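Local structure of heme-degrading monooxygenase HmoB (Mycobacterium tuberculosis, 6DS8) at residues Glu9-Ala14 with Asn80-Gly85; Val2-Ala7 with Glu57-Phe62; Phe38-Pro43 with Tyr50-His55. The protein catalyses the oxidative breakdown of the heme porphyrin ring to mycobilins, using a suitable electron donor and releasing free iron. The protein carries 1 engineered substitution. All coordinates share one frame; numbering follows the deposited sequence.

Contact 1: residues Glu9-Ala14 with Asn80-Gly85. With MNH (manganese protoporphyrin IX), chain D.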
loop_
_atom_site.group_PDB
_atom_site.type_symbol
_atom_site.label_atom_id
_atom_site.label_comp_id
_atom_site.label_asym_id
_atom_site.label_seq_id
_atom_site.Cartn_x
_atom_site.Cartn_y
_atom_site.Cartn_z
ATOM N N GLU A 9 5.094 13.578 -4.254
ATOM C CA GLU A 9 4.336 14.799 -4.590
ATOM C C GLU A 9 4.616 15.106 -6.063
ATOM O O GLU A 9 5.749 15.082 -6.449
ATOM C CB GLU A 9 4.731 15.904 -3.621
ATOM C CG GLU A 9 4.380 15.559 -2.191
ATOM C CD GLU A 9 5.352 16.010 -1.115
ATOM O OE1 GLU A 9 5.456 15.333 -0.114
ATOM O OE2 GLU A 9 5.990 17.028 -1.286
ATOM N N VAL A 10 3.574 15.389 -6.822
ATOM C CA VAL A 10 3.648 15.608 -8.256
ATOM C C VAL A 10 2.860 16.871 -8.593
ATOM O O VAL A 10 1.717 17.032 -8.139
ATOM C CB VAL A 10 3.135 14.372 -9.010
ATOM C CG1 VAL A 10 3.114 14.627 -10.479
ATOM C CG2 VAL A 10 4.012 13.140 -8.698
ATOM N N PRO A 11 3.456 17.811 -9.324
ATOM C CA PRO A 11 2.742 19.046 -9.723
ATOM C C PRO A 11 1.480 18.778 -10.538
ATOM O O PRO A 11 1.339 17.746 -11.199
ATOM C CB PRO A 11 3.767 19.797 -10.579
ATOM C CG PRO A 11 5.085 19.117 -10.369
ATOM C CD PRO A 11 4.819 17.722 -9.879
ATOM N N ALA A 12 0.535 19.713 -10.457
ATOM C CA ALA A 12 -0.684 19.605 -11.257
ATOM C C ALA A 12 -0.351 19.386 -12.728
ATOM O O ALA A 12 0.413 20.144 -13.317
ATOM C CB ALA A 12 -1.526 20.872 -11.098
ATOM N N GLY A 13 -0.904 18.312 -13.309
ATOM C CA GLY A 13 -0.691 18.000 -14.709
ATOM C C GLY A 13 0.511 17.133 -15.018
ATOM O O GLY A 13 0.667 16.702 -16.175
ATOM N N ALA A 14 1.385 16.898 -14.042
ATOM C CA ALA A 14 2.611 16.130 -14.236
ATOM C C ALA A 14 2.434 14.632 -14.054
ATOM O O ALA A 14 3.399 13.881 -14.283
ATOM C CB ALA A 14 3.683 16.632 -13.282
ATOM N N ASN A 80 16.956 15.131 -13.250
ATOM C CA ASN A 80 15.960 16.209 -13.181
ATOM C C ASN A 80 14.554 15.672 -12.902
ATOM O O ASN A 80 13.868 15.206 -13.818
ATOM C CB ASN A 80 15.958 17.020 -14.491
ATOM C CG ASN A 80 15.221 18.379 -14.370
ATOM O OD1 ASN A 80 14.674 18.732 -13.317
ATOM N ND2 ASN A 80 15.197 19.136 -15.469
ATOM N N PRO A 81 14.054 15.742 -11.662
ATOM C CA PRO A 81 12.761 15.184 -11.348
ATOM C C PRO A 81 11.493 15.974 -11.706
ATOM O O PRO A 81 11.526 17.143 -11.871
ATOM C CB PRO A 81 12.871 15.053 -9.831
ATOM C CG PRO A 81 13.675 16.226 -9.439
ATOM C CD PRO A 81 14.704 16.353 -10.523
ATOM N N VAL A 82 10.407 15.247 -11.887
ATOM C CA VAL A 82 9.094 15.903 -12.074
ATOM C C VAL A 82 8.492 16.008 -10.674
ATOM O O VAL A 82 7.817 16.973 -10.402
ATOM C CB VAL A 82 8.201 15.177 -13.092
ATOM C CG1 VAL A 82 7.924 13.740 -12.739
ATOM C CG2 VAL A 82 6.907 15.915 -13.333
ATOM N N ALA A 83 8.839 15.066 -9.802
ATOM C CA ALA A 83 8.393 15.034 -8.399
ATOM C C ALA A 83 8.898 16.275 -7.661
ATOM O O ALA A 83 9.976 16.736 -7.930
ATOM C CB ALA A 83 8.829 13.755 -7.738
ATOM N N THR A 84 8.068 16.801 -6.783
ATOM C CA THR A 84 8.382 17.991 -6.006
ATOM C C THR A 84 8.731 17.670 -4.561
ATOM O O THR A 84 9.107 18.580 -3.815
ATOM C CB THR A 84 7.246 19.034 -6.063
ATOM O OG1 THR A 84 5.970 18.401 -5.937
ATOM C CG2 THR A 84 7.292 19.772 -7.375
ATOM N N GLY A 85 8.468 16.452 -4.112
ATOM C CA GLY A 85 8.946 15.991 -2.824
ATOM C C GLY A 85 8.616 14.524 -2.677
ATOM O O GLY A 85 7.877 13.947 -3.480
HETATM MN MN MNH D . 11.975 6.211 -6.513
HETATM C CHA MNH D . 12.644 9.083 -7.823
HETATM C CHB MNH D . 13.231 7.323 -3.608
HETATM C CHC MNH D . 11.573 3.263 -5.058
HETATM C CHD MNH D . 11.668 4.912 -9.326
HETATM N NA MNH D . 12.921 7.963 -5.820
HETATM C C1A MNH D . 12.919 9.183 -6.470
HETATM C C2A MNH D . 13.311 10.258 -5.568
HETATM C C3A MNH D . 13.649 9.748 -4.366
HETATM C C4A MNH D . 13.313 8.336 -4.536
HETATM C CMA MNH D . 14.126 10.408 -3.078
HETATM C CAA MNH D . 13.410 11.698 -6.073
HETATM C CBA MNH D . 12.101 12.466 -5.829
HETATM C CGA MNH D . 12.110 14.009 -5.856
HETATM O O1A MNH D . 12.972 14.651 -6.507
HETATM O O2A MNH D . 11.202 14.542 -5.151
HETATM N NB MNH D . 12.392 5.408 -4.507
HETATM C C1B MNH D . 12.915 6.004 -3.370
HETATM C C2B MNH D . 12.835 5.223 -2.155
HETATM C C3B MNH D . 12.097 4.147 -2.668
HETATM C C4B MNH D . 11.945 4.167 -4.087
HETATM C CMB MNH D . 13.278 5.798 -0.801
HETATM C CAB MNH D . 11.586 2.916 -1.948
HETATM C CBB MNH D . 10.250 2.213 -1.771
HETATM N NC MNH D . 11.791 4.181 -7.169
HETATM C C1C MNH D . 11.455 3.070 -6.420
HETATM C C2C MNH D . 11.178 1.931 -7.267
HETATM C C3C MNH D . 11.222 2.407 -8.522
HETATM C C4C MNH D . 11.572 3.820 -8.471
HETATM C CMC MNH D . 10.726 0.557 -6.734
HETATM C CAC MNH D . 10.895 1.646 -9.786
HETATM C CBC MNH D . 11.806 0.701 -10.523
HETATM N ND MNH D . 12.127 6.914 -8.462
HETATM C C1D MNH D . 11.782 6.250 -9.621
HETATM C C2D MNH D . 11.698 7.132 -10.787
HETATM C C3D MNH D . 12.103 8.324 -10.285
HETATM C C4D MNH D . 12.319 8.215 -8.864
HETATM C CMD MNH D . 11.310 6.758 -12.198
HETATM C CAD MNH D . 12.059 9.669 -11.003
HETATM C CBD MNH D . 10.798 10.434 -10.596
HETATM C CGD MNH D . 10.581 11.821 -11.171
HETATM O O1D MNH D . 11.032 12.161 -12.276
HETATM O O2D MNH D . 9.932 12.645 -10.468
#

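Contact 2: residues Val2-Ala7 with Glu57-Phe62. With MNH (manganese protoporphyrin IX), chain D.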
loop_
_atom_site.group_PDB
_atom_site.type_symbol
_atom_site.label_atom_id
_atom_site.label_comp_id
_atom_site.label_asym_id
_atom_site.label_seq_id
_atom_site.Cartn_x
_atom_site.Cartn_y
_atom_site.Cartn_z
ATOM N N VAL A 2 8.294 -6.768 4.813
ATOM C CA VAL A 2 8.117 -5.337 5.006
ATOM C C VAL A 2 7.505 -4.689 3.761
ATOM O O VAL A 2 7.540 -5.210 2.639
ATOM C CB VAL A 2 9.445 -4.641 5.381
ATOM C CG1 VAL A 2 9.954 -5.226 6.692
ATOM C CG2 VAL A 2 10.463 -4.788 4.256
ATOM N N VAL A 3 6.974 -3.496 3.973
ATOM C CA VAL A 3 6.510 -2.658 2.886
ATOM C C VAL A 3 7.144 -1.290 3.056
ATOM O O VAL A 3 7.198 -0.766 4.177
ATOM C CB VAL A 3 4.979 -2.572 2.873
ATOM C CG1 VAL A 3 4.538 -1.345 2.107
ATOM C CG2 VAL A 3 4.394 -3.879 2.325
ATOM N N LYS A 4 7.708 -0.769 1.960
ATOM C CA LYS A 4 8.239 0.594 1.860
ATOM C C LYS A 4 7.471 1.319 0.749
ATOM O O LYS A 4 7.643 1.018 -0.441
ATOM C CB LYS A 4 9.749 0.600 1.558
ATOM C CG LYS A 4 10.635 -0.418 2.290
ATOM C CD LYS A 4 11.116 0.131 3.615
ATOM C CE LYS A 4 11.781 -0.944 4.502
ATOM N NZ LYS A 4 11.795 -0.503 5.928
ATOM N N ILE A 5 6.620 2.260 1.126
ATOM C CA ILE A 5 5.896 3.105 0.180
ATOM C C ILE A 5 6.647 4.416 0.052
ATOM O O ILE A 5 6.815 5.131 1.043
ATOM C CB ILE A 5 4.453 3.364 0.652
ATOM C CG1 ILE A 5 3.758 2.038 0.995
ATOM C CG2 ILE A 5 3.688 4.181 -0.388
ATOM C CD1 ILE A 5 2.334 2.210 1.501
ATOM N N ASN A 6 7.079 4.773 -1.151
ATOM C CA ASN A 6 7.527 6.141 -1.362
ATOM C C ASN A 6 6.342 6.994 -1.826
ATOM O O ASN A 6 5.789 6.773 -2.916
ATOM C CB ASN A 6 8.705 6.218 -2.342
ATOM C CG ASN A 6 9.637 7.410 -2.017
ATOM O OD1 ASN A 6 9.836 7.726 -0.828
ATOM N ND2 ASN A 6 10.164 8.105 -3.059
ATOM N N ALA A 7 5.964 7.961 -1.001
ATOM C CA ALA A 7 4.835 8.881 -1.263
ATOM C C ALA A 7 5.366 10.135 -1.956
ATOM O O ALA A 7 5.969 10.969 -1.310
ATOM C CB ALA A 7 4.068 9.171 -0.006
ATOM N N GLU A 57 11.021 -9.256 1.420
ATOM C CA GLU A 57 11.132 -10.315 2.416
ATOM C C GLU A 57 11.651 -9.755 3.732
ATOM O O GLU A 57 11.223 -10.193 4.811
ATOM C CB GLU A 57 12.007 -11.453 1.883
ATOM C CG GLU A 57 11.966 -12.703 2.747
ATOM C CD GLU A 57 10.532 -13.224 3.040
ATOM O OE1 GLU A 57 9.778 -13.538 2.075
ATOM O OE2 GLU A 57 10.168 -13.310 4.246
ATOM N N SER A 58 12.531 -8.760 3.662
ATOM C CA SER A 58 13.145 -8.213 4.857
ATOM C C SER A 58 13.596 -6.787 4.579
ATOM O O SER A 58 13.854 -6.405 3.437
ATOM C CB SER A 58 14.344 -9.069 5.300
ATOM O OG SER A 58 15.431 -8.884 4.401
ATOM N N ASP A 59 13.770 -6.032 5.658
ATOM C CA ASP A 59 14.339 -4.696 5.534
ATOM C C ASP A 59 15.753 -4.752 4.940
ATOM O O ASP A 59 16.126 -3.893 4.129
ATOM C CB ASP A 59 14.318 -4.016 6.911
ATOM C CG ASP A 59 14.833 -2.597 6.879
ATOM O OD1 ASP A 59 14.380 -1.787 6.045
ATOM O OD2 ASP A 59 15.722 -2.289 7.690
ATOM N N GLU A 60 16.517 -5.795 5.276
ATOM C CA GLU A 60 17.870 -5.955 4.750
ATOM C C GLU A 60 17.867 -6.040 3.226
ATOM O O GLU A 60 18.683 -5.399 2.552
ATOM C CB GLU A 60 18.485 -7.231 5.355
ATOM C CG GLU A 60 18.971 -7.098 6.820
ATOM C CD GLU A 60 17.891 -7.470 7.867
ATOM O OE1 GLU A 60 16.682 -7.368 7.551
ATOM O OE2 GLU A 60 18.257 -7.826 9.022
ATOM N N ALA A 61 16.930 -6.803 2.662
ATOM C CA ALA A 61 16.816 -6.895 1.209
ATOM C C ALA A 61 16.507 -5.537 0.587
ATOM O O ALA A 61 16.982 -5.223 -0.510
ATOM C CB ALA A 61 15.739 -7.927 0.833
ATOM N N PHE A 62 15.667 -4.736 1.244
ATOM C CA PHE A 62 15.366 -3.416 0.697
ATOM C C PHE A 62 16.600 -2.527 0.719
ATOM O O PHE A 62 16.908 -1.863 -0.279
ATOM C CB PHE A 62 14.210 -2.747 1.452
ATOM C CG PHE A 62 14.139 -1.265 1.219
ATOM C CD1 PHE A 62 13.689 -0.766 0.008
ATOM C CD2 PHE A 62 14.603 -0.363 2.191
ATOM C CE1 PHE A 62 13.668 0.600 -0.223
ATOM C CE2 PHE A 62 14.574 1.007 1.965
ATOM C CZ PHE A 62 14.112 1.485 0.746
HETATM MN MN MNH D . 11.975 6.211 -6.513
HETATM C CHA MNH D . 12.644 9.083 -7.823
HETATM C CHB MNH D . 13.231 7.323 -3.608
HETATM C CHC MNH D . 11.573 3.263 -5.058
HETATM C CHD MNH D . 11.668 4.912 -9.326
HETATM N NA MNH D . 12.921 7.963 -5.820
HETATM C C1A MNH D . 12.919 9.183 -6.470
HETATM C C2A MNH D . 13.311 10.258 -5.568
HETATM C C3A MNH D . 13.649 9.748 -4.366
HETATM C C4A MNH D . 13.313 8.336 -4.536
HETATM C CMA MNH D . 14.126 10.408 -3.078
HETATM C CAA MNH D . 13.410 11.698 -6.073
HETATM C CBA MNH D . 12.101 12.466 -5.829
HETATM C CGA MNH D . 12.110 14.009 -5.856
HETATM O O1A MNH D . 12.972 14.651 -6.507
HETATM O O2A MNH D . 11.202 14.542 -5.151
HETATM N NB MNH D . 12.392 5.408 -4.507
HETATM C C1B MNH D . 12.915 6.004 -3.370
HETATM C C2B MNH D . 12.835 5.223 -2.155
HETATM C C3B MNH D . 12.097 4.147 -2.668
HETATM C C4B MNH D . 11.945 4.167 -4.087
HETATM C CMB MNH D . 13.278 5.798 -0.801
HETATM C CAB MNH D . 11.586 2.916 -1.948
HETATM C CBB MNH D . 10.250 2.213 -1.771
HETATM N NC MNH D . 11.791 4.181 -7.169
HETATM C C1C MNH D . 11.455 3.070 -6.420
HETATM C C2C MNH D . 11.178 1.931 -7.267
HETATM C C3C MNH D . 11.222 2.407 -8.522
HETATM C C4C MNH D . 11.572 3.820 -8.471
HETATM C CMC MNH D . 10.726 0.557 -6.734
HETATM C CAC MNH D . 10.895 1.646 -9.786
HETATM C CBC MNH D . 11.806 0.701 -10.523
HETATM N ND MNH D . 12.127 6.914 -8.462
HETATM C C1D MNH D . 11.782 6.250 -9.621
HETATM C C2D MNH D . 11.698 7.132 -10.787
HETATM C C3D MNH D . 12.103 8.324 -10.285
HETATM C C4D MNH D . 12.319 8.215 -8.864
HETATM C CMD MNH D . 11.310 6.758 -12.198
HETATM C CAD MNH D . 12.059 9.669 -11.003
HETATM C CBD MNH D . 10.798 10.434 -10.596
HETATM C CGD MNH D . 10.581 11.821 -11.171
HETATM O O1D MNH D . 11.032 12.161 -12.276
HETATM O O2D MNH D . 9.932 12.645 -10.468
#

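Contact 3: residues Phe38-Pro43 with Tyr50-His55. With MNH (manganese protoporphyrin IX), chain D.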
loop_
_atom_site.group_PDB
_atom_site.type_symbol
_atom_site.label_atom_id
_atom_site.label_comp_id
_atom_site.label_asym_id
_atom_site.label_seq_id
_atom_site.Cartn_x
_atom_site.Cartn_y
_atom_site.Cartn_z
ATOM N N PHE A 38 6.195 -4.694 -6.640
ATOM C CA PHE A 38 5.873 -3.303 -6.374
ATOM C C PHE A 38 4.793 -2.828 -7.322
ATOM O O PHE A 38 4.639 -3.358 -8.421
ATOM C CB PHE A 38 7.129 -2.410 -6.463
ATOM C CG PHE A 38 7.334 -1.711 -7.778
ATOM C CD1 PHE A 38 8.075 -2.306 -8.785
ATOM C CD2 PHE A 38 6.892 -0.402 -7.969
ATOM C CE1 PHE A 38 8.319 -1.640 -9.973
ATOM C CE2 PHE A 38 7.137 0.274 -9.164
ATOM C CZ PHE A 38 7.848 -0.351 -10.158
ATOM N N GLN A 39 4.043 -1.826 -6.877
ATOM C CA GLN A 39 3.012 -1.217 -7.705
ATOM C C GLN A 39 3.232 0.287 -7.744
ATOM O O GLN A 39 3.592 0.886 -6.727
ATOM C CB GLN A 39 1.569 -1.490 -7.196
ATOM C CG GLN A 39 1.262 -2.907 -6.723
ATOM C CD GLN A 39 -0.203 -3.053 -6.195
ATOM O OE1 GLN A 39 -0.559 -2.580 -5.088
ATOM N NE2 GLN A 39 -1.048 -3.706 -6.996
ATOM N N LEU A 40 2.995 0.905 -8.910
ATOM C CA LEU A 40 2.838 2.352 -8.948
ATOM C C LEU A 40 1.347 2.641 -8.797
ATOM O O LEU A 40 0.516 2.061 -9.505
ATOM C CB LEU A 40 3.404 2.967 -10.231
ATOM C CG LEU A 40 3.232 4.496 -10.358
ATOM C CD1 LEU A 40 3.928 5.230 -9.180
ATOM C CD2 LEU A 40 3.700 5.092 -11.714
ATOM N N LEU A 41 1.015 3.493 -7.834
ATOM C CA LEU A 41 -0.378 3.751 -7.514
ATOM C C LEU A 41 -0.665 5.225 -7.718
ATOM O O LEU A 41 -0.115 6.078 -7.004
ATOM C CB LEU A 41 -0.700 3.339 -6.075
ATOM C CG LEU A 41 -0.695 1.853 -5.711
ATOM C CD1 LEU A 41 -1.343 1.687 -4.359
ATOM C CD2 LEU A 41 -1.486 1.061 -6.718
ATOM N N ARG A 42 -1.637 5.468 -8.671
ATOM C CA ARG A 42 -2.107 6.789 -9.052
ATOM C C ARG A 42 -3.214 7.220 -8.104
ATOM O O ARG A 42 -4.155 6.456 -7.874
ATOM C CB ARG A 42 -2.611 6.791 -10.485
ATOM C CG ARG A 42 -3.096 8.158 -10.976
ATOM C CD ARG A 42 -4.027 7.979 -12.153
ATOM N NE ARG A 42 -3.291 7.464 -13.308
ATOM C CZ ARG A 42 -3.812 6.690 -14.247
ATOM N NH1 ARG A 42 -5.066 6.307 -14.159
ATOM N NH2 ARG A 42 -3.083 6.325 -15.290
ATOM N N PRO A 43 -3.130 8.399 -7.507
ATOM C CA PRO A 43 -4.151 8.787 -6.540
ATOM C C PRO A 43 -5.420 9.171 -7.253
ATOM O O PRO A 43 -5.387 9.759 -8.330
ATOM C CB PRO A 43 -3.522 9.988 -5.829
ATOM C CG PRO A 43 -2.641 10.606 -6.871
ATOM C CD PRO A 43 -2.200 9.509 -7.808
ATOM N N TYR A 50 1.340 10.148 -5.453
ATOM C CA TYR A 50 1.546 8.802 -5.951
ATOM C C TYR A 50 2.184 7.966 -4.847
ATOM O O TYR A 50 3.090 8.426 -4.152
ATOM C CB TYR A 50 2.443 8.823 -7.194
ATOM C CG TYR A 50 1.691 9.156 -8.458
ATOM C CD1 TYR A 50 1.263 10.457 -8.704
ATOM C CD2 TYR A 50 1.385 8.168 -9.400
ATOM C CE1 TYR A 50 0.559 10.783 -9.852
ATOM C CE2 TYR A 50 0.692 8.479 -10.553
ATOM C CZ TYR A 50 0.285 9.808 -10.768
ATOM O OH TYR A 50 -0.403 10.164 -11.890
ATOM N N PHE A 51 1.694 6.749 -4.668
ATOM C CA PHE A 51 2.273 5.794 -3.729
ATOM C C PHE A 51 3.049 4.761 -4.544
ATOM O O PHE A 51 2.449 4.032 -5.342
ATOM C CB PHE A 51 1.176 5.104 -2.915
ATOM C CG PHE A 51 0.719 5.856 -1.665
ATOM C CD1 PHE A 51 0.845 7.234 -1.561
ATOM C CD2 PHE A 51 0.134 5.151 -0.585
ATOM C CE1 PHE A 51 0.399 7.907 -0.401
ATOM C CE2 PHE A 51 -0.305 5.819 0.563
ATOM C CZ PHE A 51 -0.171 7.209 0.650
ATOM N N VAL A 52 4.370 4.707 -4.370
ATOM C CA VAL A 52 5.190 3.634 -4.942
ATOM C C VAL A 52 5.339 2.566 -3.855
ATOM O O VAL A 52 6.106 2.730 -2.889
ATOM C CB VAL A 52 6.544 4.151 -5.430
ATOM C CG1 VAL A 52 7.342 3.018 -6.086
ATOM C CG2 VAL A 52 6.353 5.338 -6.389
ATOM N N VAL A 53 4.554 1.493 -3.980
ATOM C CA VAL A 53 4.423 0.472 -2.946
ATOM C C VAL A 53 5.310 -0.716 -3.279
ATOM O O VAL A 53 5.072 -1.411 -4.279
ATOM C CB VAL A 53 2.966 0.026 -2.813
ATOM C CG1 VAL A 53 2.795 -0.836 -1.577
ATOM C CG2 VAL A 53 2.087 1.262 -2.759
ATOM N N THR A 54 6.320 -0.961 -2.431
ATOM C CA THR A 54 7.254 -2.070 -2.610
ATOM C C THR A 54 7.182 -3.015 -1.415
ATOM O O THR A 54 7.012 -2.575 -0.264
ATOM C CB THR A 54 8.699 -1.577 -2.818
ATOM O OG1 THR A 54 9.283 -1.134 -1.575
ATOM C CG2 THR A 54 8.713 -0.437 -3.851
ATOM N N HIS A 55 7.273 -4.321 -1.714
ATOM C CA HIS A 55 7.188 -5.402 -0.737
ATOM C C HIS A 55 8.516 -6.137 -0.725
ATOM O O HIS A 55 9.092 -6.407 -1.788
ATOM C CB HIS A 55 6.073 -6.411 -1.059
ATOM C CG HIS A 55 4.726 -5.791 -1.250
ATOM N ND1 HIS A 55 4.428 -4.964 -2.318
ATOM C CD2 HIS A 55 3.590 -5.883 -0.515
ATOM C CE1 HIS A 55 3.168 -4.571 -2.231
ATOM N NE2 HIS A 55 2.635 -5.118 -1.147
HETATM MN MN MNH D . 11.975 6.211 -6.513
HETATM C CHA MNH D . 12.644 9.083 -7.823
HETATM C CHB MNH D . 13.231 7.323 -3.608
HETATM C CHC MNH D . 11.573 3.263 -5.058
HETATM C CHD MNH D . 11.668 4.912 -9.326
HETATM N NA MNH D . 12.921 7.963 -5.820
HETATM C C1A MNH D . 12.919 9.183 -6.470
HETATM C C2A MNH D . 13.311 10.258 -5.568
HETATM C C3A MNH D . 13.649 9.748 -4.366
HETATM C C4A MNH D . 13.313 8.336 -4.536
HETATM C CMA MNH D . 14.126 10.408 -3.078
HETATM C CAA MNH D . 13.410 11.698 -6.073
HETATM C CBA MNH D . 12.101 12.466 -5.829
HETATM C CGA MNH D . 12.110 14.009 -5.856
HETATM O O1A MNH D . 12.972 14.651 -6.507
HETATM O O2A MNH D . 11.202 14.542 -5.151
HETATM N NB MNH D . 12.392 5.408 -4.507
HETATM C C1B MNH D . 12.915 6.004 -3.370
HETATM C C2B MNH D . 12.835 5.223 -2.155
HETATM C C3B MNH D . 12.097 4.147 -2.668
HETATM C C4B MNH D . 11.945 4.167 -4.087
HETATM C CMB MNH D . 13.278 5.798 -0.801
HETATM C CAB MNH D . 11.586 2.916 -1.948
HETATM C CBB MNH D . 10.250 2.213 -1.771
HETATM N NC MNH D . 11.791 4.181 -7.169
HETATM C C1C MNH D . 11.455 3.070 -6.420
HETATM C C2C MNH D . 11.178 1.931 -7.267
HETATM C C3C MNH D . 11.222 2.407 -8.522
HETATM C C4C MNH D . 11.572 3.820 -8.471
HETATM C CMC MNH D . 10.726 0.557 -6.734
HETATM C CAC MNH D . 10.895 1.646 -9.786
HETATM C CBC MNH D . 11.806 0.701 -10.523
HETATM N ND MNH D . 12.127 6.914 -8.462
HETATM C C1D MNH D . 11.782 6.250 -9.621
HETATM C C2D MNH D . 11.698 7.132 -10.787
HETATM C C3D MNH D . 12.103 8.324 -10.285
HETATM C C4D MNH D . 12.319 8.215 -8.864
HETATM C CMD MNH D . 11.310 6.758 -12.198
HETATM C CAD MNH D . 12.059 9.669 -11.003
HETATM C CBD MNH D . 10.798 10.434 -10.596
HETATM C CGD MNH D . 10.581 11.821 -11.171
HETATM O O1D MNH D . 11.032 12.161 -12.276
HETATM O O2D MNH D . 9.932 12.645 -10.468
#

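Contact 1: residues Glu9-Ala14 with Asn80-Gly85
Val-82 reaches the loop 9-14 through one branch, its CG2, which makes a tight contact with CB of Ala-14 at 3.3 Å. Its first torsion splits the work: CG2 is anti to the backbone N and faces Ala-14, whereas CG1 sits between N and the carbonyl carbon (chi1 58°) and lies against a propionate carboxylate of the manganese protoporphyrin. A beta-branched residue can thus serve protein and ligand at once. The N-H of Val-82 gives propionate O1D a fairly straight bond, 165° at the hydrogen, and only a weak, bent one to O2D; its carbonyl O rests 3.1 Å from CD of Pro-11. Arg-21, whose side chain Val-82 touches, also hydrogen-bonds the ligand through NH1.

Ala-83 follows with a second N-H, and N to propionate O2D measures 2.7 Å. Its small CB fits between that oxygen and the carbonyl O of Glu-9, which also receives a CA-H...O contact from CA of Ala-83.

At Thr-84 the chain grips the same carbonyl more firmly: Thr-84 N lies 2.9 Å from Glu-9 O, the donor standing above the carbonyl plane. OG1 of Thr-84 adds a weak bond to Glu-9 O at 3.4 Å. Its methyl CG2 slides past the Pro-11 ring, 3.8 Å from CG, so threonine offers a polar and an apolar branch to matching partners.

Gly-85 closes the contact, its O accepting from Glu-9 N at 2.9 Å. Having no side chain, Gly-85 lets the bent Glu-9 lay its carboxylate close, OE2 coming 3.5 Å from CA of Gly-85.

Bonds from Thr-84 and to Gly-85 thus tie this heme-binding loop to Glu-9, while successive backbone N-H groups of Val-82 and Ala-83 hold one propionate carboxylate and probably stabilise its negative charge.

Contact 2: residues Val2-Ala7 with Glu57-Phe62
Lys-4 and Asp-59 form the charged link, a salt bridge with NZ 2.9 Å from OD1. The two side chains cross at about a right angle, and the ammonium meets the oxygen from above the carboxylate plane. Glu-90 is a second salt-bridge partner of NZ, so the buried lysine is probably well compensated.

A CH-pi contact comes next. The Lys-4 chain bends at CB-CG (chi2 -88°), laying its methylenes across one face of Phe-62: CG is 3.8 Å from the ring centroid and only 11° off its normal, with CE near CD2. A long aliphatic chain ending in a charge suits both partners. At the ring's edge, CE1 of Phe-62 lies 3.6 Å from vinyl carbon CAB of the manganese protoporphyrin.

Van der Waals contact joins a valine methyl to the backbone where the helix starts: CG2 of Val-2 is 3.7 Å from C of Ser-58 and close to N of Asp-59. Ser-58 is the N-cap, its OG accepting from Ala-61 N.

Helix 59-67 therefore begins over the first residues of strand 2-9, which runs between strands 50-56 and 85-98. Trp-56 meets the Phe-62 ring edge-to-face, while Val-3 and Ile-5 pack on Leu-41 and Phe-51 of the second subunit.

Contact 3: residues Phe38-Pro43 with Tyr50-His55
Tyr-50 and Pro-43 meet at about a right angle, with CD of the proline poised over the tyrosine ring, 3.7 Å from its centroid and 12° off the normal. This CH-pi contact suits proline, whose CD hydrogens are slightly polarised by the neighbouring nitrogen. Arg-42 runs alongside the same ring in the same direction, its CG 3.5 Å from Tyr-50 OH, and its guanidinium stands nearly perpendicular to the ring, the planes 82° apart. Both polar ends converge on Glu-19 of helix 15-23, by a salt bridge from Arg-42 NE and a hydrogen bond with Tyr-50 OH.

Leu-40, with CG anti to its N (chi1 178°), sends CD1 between the Tyr-50 ring and Val-52, 3.7 Å from CG2 of the latter; Leu-40 and Tyr-50 also pack against helix 15-23. The other branch, CG1 of Val-52, lies 3.9 Å from CD2 of Phe-38, a ring pointing the same way. Ligand methyl CMC sits over one face of Phe-38 and touches Thr-54 CG2, and CZ of Phe-38 approaches vinyl carbon CAC at 3.7 Å. Phe-38, Val-52 and Thr-54 thus line the porphyrin on this face.

On the reverse face, the Leu-41 and Val-53 side chains cross at a slant, CD1 of the one 3.8 Å from CG2 of the other. Paired backbone bonds join Gln-39 with Val-53 and Leu-41 with Phe-51; Gln-39 N to Val-53 O is 2.8 Å.

The two strands make an antiparallel beta hairpin. Asp-96 of the second subunit accepts a hydrogen bond from Gln-39 NE2, and residues 38-43 pair with a strand of that subunit, continuing the sheet as in the dimeric alpha-beta barrel.

How the contacts relate
All three contacts touch one manganese protoporphyrin: contact 1 holds a propionate, whereas contacts 2 and 3 supply apolar residues near its vinyl groups. Contacts 1 and 2 lie on opposite sides of the chain's centre, about 23 Å apart between centres. Contact 3 is nearer to both, about 15 Å from contact 1 and 12 Å from contact 2. It joins contact 2 through the sheet, where Asn-6 N lies 2.9 Å from Val-52 O, and meets contact 1 where Val-10 CG2 packs 3.8 Å from Tyr-50 CD1. The side chain of Phe-62 is about 5 Å from another bound MNH. His-74, the axial ligand of the heme iron, is about 11 Å from Ala-83 between side chains.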